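Side-chain contact in macrolide 2'-phosphotransferase MphH (PDB 5UXD), which probably inactivates macrolide antibiotics by transferring a phosphate from a nucleotide to their 2'-hydroxyl, and binds azithromycin: residues D12-H17 and W48-P53. Residues are numbered along the deposited sequence; the frame is centred on the assembly and turned at random. Where two conformers were deposited one is given.
Sequences DLAARH and WVLRLP
Leu-13 and Leu-52 meet tip to tip, methyl against methyl, with 3.5 Å between Leu-13 CD2 and Leu-52 CD2. The same Leu-13 CD2 lies 3.8 Å from Leu-52 CG, so one methyl of the helix residue touches both a branch and the fork of its partner. In Leu-13, CG stands anti to the backbone N (chi1 170°), which extends the side chain off the helix toward the strand. A second, looser apolar contact runs from Ala-14 CB to Leu-50 CD2, at 4.0 Å in the conformer given; Leu-50 has a second one, so this contact is less certain. The backbones are nearer here, consistent with the small alanine side chain: the CA atoms of Ala-14 and Leu-50 are 8.4 Å apart, against 9.7 Å for Leu-13 and Leu-52. No hydrogen bond crosses between the two segments.

Leu-50 and Leu-52 alternate with Arg-51, which binds GDP in another structure of this protein and whose side chain takes no part in this contact. Leu-21 of strand 21-22 touches both Ala-14 and Leu-50. Glu-89 forms a salt bridge with Arg-16 and is hydrogen-bonded to His-17. The contact thus packs helix 7-16 onto one face of the antiparallel sheet of the kinase-like N-terminal lobe, where strand 47-53 runs between strands 35-42 and 91-94.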
ATOM      1  N   ASP A  12      -2.951  -3.624 -30.735  1.00 20.44           N
ATOM      2  CA  ASP A  12      -2.562  -2.416 -31.455  1.00 20.81           C
ATOM      3  C   ASP A  12      -2.005  -1.382 -30.497  1.00 18.50           C
ATOM      4  O   ASP A  12      -1.026  -0.696 -30.808  1.00 16.98           O
ATOM      5  CB  ASP A  12      -3.756  -1.828 -32.217  1.00 22.44           C
ATOM      6  CG  ASP A  12      -4.075  -2.577 -33.499  1.00 40.18           C
ATOM      7  OD1 ASP A  12      -3.189  -3.284 -34.029  1.00 38.27           O
ATOM      8  OD2 ASP A  12      -5.222  -2.443 -33.984  1.00 37.00           O
ATOM      9  N   LEU A  13      -2.623  -1.253 -29.324  1.00 19.83           N
ATOM     10  CA  LEU A  13      -2.172  -0.272 -28.339  1.00 20.41           C
ATOM     11  C   LEU A  13      -0.748  -0.568 -27.884  1.00 19.58           C
ATOM     12  O   LEU A  13       0.110   0.320 -27.882  1.00 19.75           O
ATOM     13  CB  LEU A  13      -3.130  -0.252 -27.158  1.00 13.97           C
ATOM     14  CG  LEU A  13      -2.684   0.544 -25.929  1.00 20.88           C
ATOM     15  CD1 LEU A  13      -2.683   2.034 -26.247  1.00 21.87           C
ATOM     16  CD2 LEU A  13      -3.598   0.236 -24.757  1.00 22.64           C
ATOM     17  N   ALA A  14      -0.474  -1.820 -27.513  1.00 18.79           N
ATOM     18  CA  ALA A  14       0.887  -2.209 -27.163  1.00 13.11           C
ATOM     19  C   ALA A  14       1.834  -2.059 -28.351  1.00 16.95           C
ATOM     20  O   ALA A  14       2.961  -1.575 -28.194  1.00 17.21           O
ATOM     21  CB  ALA A  14       0.902  -3.647 -26.646  1.00 24.41           C
ATOM     22  N   ALA A  15       1.398  -2.478 -29.546  1.00 17.31           N
ATOM     23  CA  ALA A  15       2.271  -2.448 -30.713  1.00 15.49           C
ATOM     24  C   ALA A  15       2.743  -1.030 -31.008  1.00 13.33           C
ATOM     25  O   ALA A  15       3.924  -0.810 -31.298  1.00 16.06           O
ATOM     26  CB  ALA A  15       1.542  -3.026 -31.929  1.00 16.10           C
ATOM     27  N   ARG A  16       1.840  -0.050 -30.918  1.00 12.86           N
ATOM     28  CA  ARG A  16       2.228   1.319 -31.233  1.00 13.96           C
ATOM     29  C   ARG A  16       3.185   1.905 -30.197  1.00 23.12           C
ATOM     30  O   ARG A  16       3.789   2.953 -30.456  1.00 23.57           O
ATOM     31  CB  ARG A  16       0.983   2.197 -31.386  1.00 20.95           C
ATOM     32  CG  ARG A  16       0.359   2.664 -30.085  1.00 30.19           C
ATOM     33  CD  ARG A  16      -0.821   3.604 -30.350  1.00 42.00           C
ATOM     34  NE  ARG A  16      -1.933   2.888 -30.964  1.00 40.84           N
ATOM     35  CZ  ARG A  16      -3.140   2.747 -30.418  1.00 36.64           C
ATOM     36  NH1 ARG A  16      -3.417   3.291 -29.239  1.00 29.81           N
ATOM     37  NH2 ARG A  16      -4.077   2.063 -31.060  1.00 38.07           N
ATOM     38  N   HIS A  17       3.371   1.238 -29.059  1.00 17.19           N
ATOM     39  CA  HIS A  17       4.369   1.649 -28.079  1.00 20.19           C
ATOM     40  C   HIS A  17       5.591   0.734 -28.071  1.00 19.62           C
ATOM     41  O   HIS A  17       6.388   0.770 -27.127  1.00 22.04           O
ATOM     42  CB  HIS A  17       3.717   1.735 -26.702  1.00 17.89           C
ATOM     43  CG  HIS A  17       2.749   2.864 -26.595  1.00 21.14           C
ATOM     44  ND1 HIS A  17       3.149   4.155 -26.331  1.00 24.67           N
ATOM     45  CD2 HIS A  17       1.409   2.910 -26.772  1.00 19.93           C
ATOM     46  CE1 HIS A  17       2.090   4.947 -26.318  1.00 25.39           C
ATOM     47  NE2 HIS A  17       1.020   4.217 -26.590  1.00 24.93           N
ATOM     48  N   TRP A  48       4.394  -9.712 -19.342  1.00 20.20           N
ATOM     49  CA  TRP A  48       4.173  -8.279 -19.223  1.00 18.22           C
ATOM     50  C   TRP A  48       2.865  -7.998 -18.499  1.00 21.64           C
ATOM     51  O   TRP A  48       1.914  -8.784 -18.565  1.00 17.93           O
ATOM     52  CB  TRP A  48       4.151  -7.608 -20.612  1.00 13.55           C
ATOM     53  CG  TRP A  48       5.520  -7.388 -21.178  1.00 13.68           C
ATOM     54  CD1 TRP A  48       6.278  -8.285 -21.872  1.00 18.49           C
ATOM     55  CD2 TRP A  48       6.308  -6.191 -21.067  1.00 15.87           C
ATOM     56  NE1 TRP A  48       7.487  -7.718 -22.205  1.00 25.32           N
ATOM     57  CE2 TRP A  48       7.529  -6.437 -21.717  1.00 15.89           C
ATOM     58  CE3 TRP A  48       6.096  -4.943 -20.470  1.00 13.80           C
ATOM     59  CZ2 TRP A  48       8.533  -5.476 -21.812  1.00 22.25           C
ATOM     60  CZ3 TRP A  48       7.092  -3.983 -20.562  1.00 20.32           C
ATOM     61  CH2 TRP A  48       8.299  -4.260 -21.227  1.00 26.12           C
ATOM     62  N   VAL A  49       2.834  -6.865 -17.802  1.00 18.03           N
ATOM     63  CA  VAL A  49       1.621  -6.288 -17.235  1.00 18.21           C
ATOM     64  C   VAL A  49       1.349  -4.966 -17.943  1.00 18.19           C
ATOM     65  O   VAL A  49       2.264  -4.154 -18.144  1.00 18.84           O
ATOM     66  CB  VAL A  49       1.760  -6.069 -15.714  1.00 22.84           C
ATOM     67  CG1 VAL A  49       0.465  -5.501 -15.124  1.00 23.35           C
ATOM     68  CG2 VAL A  49       2.151  -7.372 -15.024  1.00 19.84           C
ATOM     69  N   LEU A  50       0.092  -4.748 -18.319  1.00 19.35           N
ATOM     70  CA  LEU A  50      -0.330  -3.512 -18.958  0.58 17.48           C
ATOM     71  C   LEU A  50      -1.364  -2.838 -18.068  1.00 22.11           C
ATOM     72  O   LEU A  50      -2.304  -3.486 -17.602  1.00 25.40           O
ATOM     73  CB  LEU A  50      -0.904  -3.779 -20.354  0.58 18.82           C
ATOM     74  CG  LEU A  50       0.129  -4.182 -21.410  0.58 16.31           C
ATOM     75  CD1 LEU A  50       0.496  -5.667 -21.293  0.58 17.50           C
ATOM     76  CD2 LEU A  50      -0.373  -3.863 -22.813  0.58 18.78           C
ATOM     77  N   ARG A  51      -1.173  -1.542 -17.812  1.00 17.86           N
ATOM     78  CA  ARG A  51      -2.128  -0.746 -17.047  1.00 12.85           C
ATOM     79  C   ARG A  51      -2.697   0.320 -17.969  1.00 21.95           C
ATOM     80  O   ARG A  51      -1.940   1.123 -18.526  1.00 23.21           O
ATOM     81  CB  ARG A  51      -1.482  -0.101 -15.816  1.00 21.23           C
ATOM     82  CG  ARG A  51      -0.812  -1.086 -14.884  1.00 26.33           C
ATOM     83  CD  ARG A  51      -0.087  -0.342 -13.761  1.00 39.81           C
ATOM     84  NE  ARG A  51      -1.012   0.259 -12.806  1.00 30.32           N
ATOM     85  CZ  ARG A  51      -0.759   1.366 -12.110  1.00 32.91           C
ATOM     86  NH1 ARG A  51       0.385   2.013 -12.272  1.00 31.25           N
ATOM     87  NH2 ARG A  51      -1.658   1.831 -11.254  1.00 43.58           N
ATOM     88  N   LEU A  52      -4.020   0.318 -18.143  1.00 18.81           N
ATOM     89  CA  LEU A  52      -4.667   1.261 -19.050  1.00 19.13           C
ATOM     90  C   LEU A  52      -5.443   2.304 -18.259  1.00 20.33           C
ATOM     91  O   LEU A  52      -6.472   1.969 -17.652  1.00 19.30           O
ATOM     92  CB  LEU A  52      -5.596   0.524 -20.014  1.00 20.93           C
ATOM     93  CG  LEU A  52      -4.907  -0.195 -21.182  1.00 27.69           C
ATOM     94  CD1 LEU A  52      -4.172  -1.452 -20.729  1.00 22.08           C
ATOM     95  CD2 LEU A  52      -5.945  -0.533 -22.223  1.00 26.00           C
ATOM     96  N   PRO A  53      -5.011   3.569 -18.243  1.00 22.24           N
ATOM     97  CA  PRO A  53      -5.710   4.583 -17.435  1.00 19.36           C
ATOM     98  C   PRO A  53      -7.123   4.826 -17.949  1.00 20.57           C
ATOM     99  O   PRO A  53      -7.331   5.103 -19.134  1.00 23.55           O
ATOM    100  CB  PRO A  53      -4.827   5.833 -17.582  1.00 18.70           C
ATOM    101  CG  PRO A  53      -3.465   5.291 -18.018  1.00 15.66           C
ATOM    102  CD  PRO A  53      -3.788   4.093 -18.871  1.00 15.67           C
TER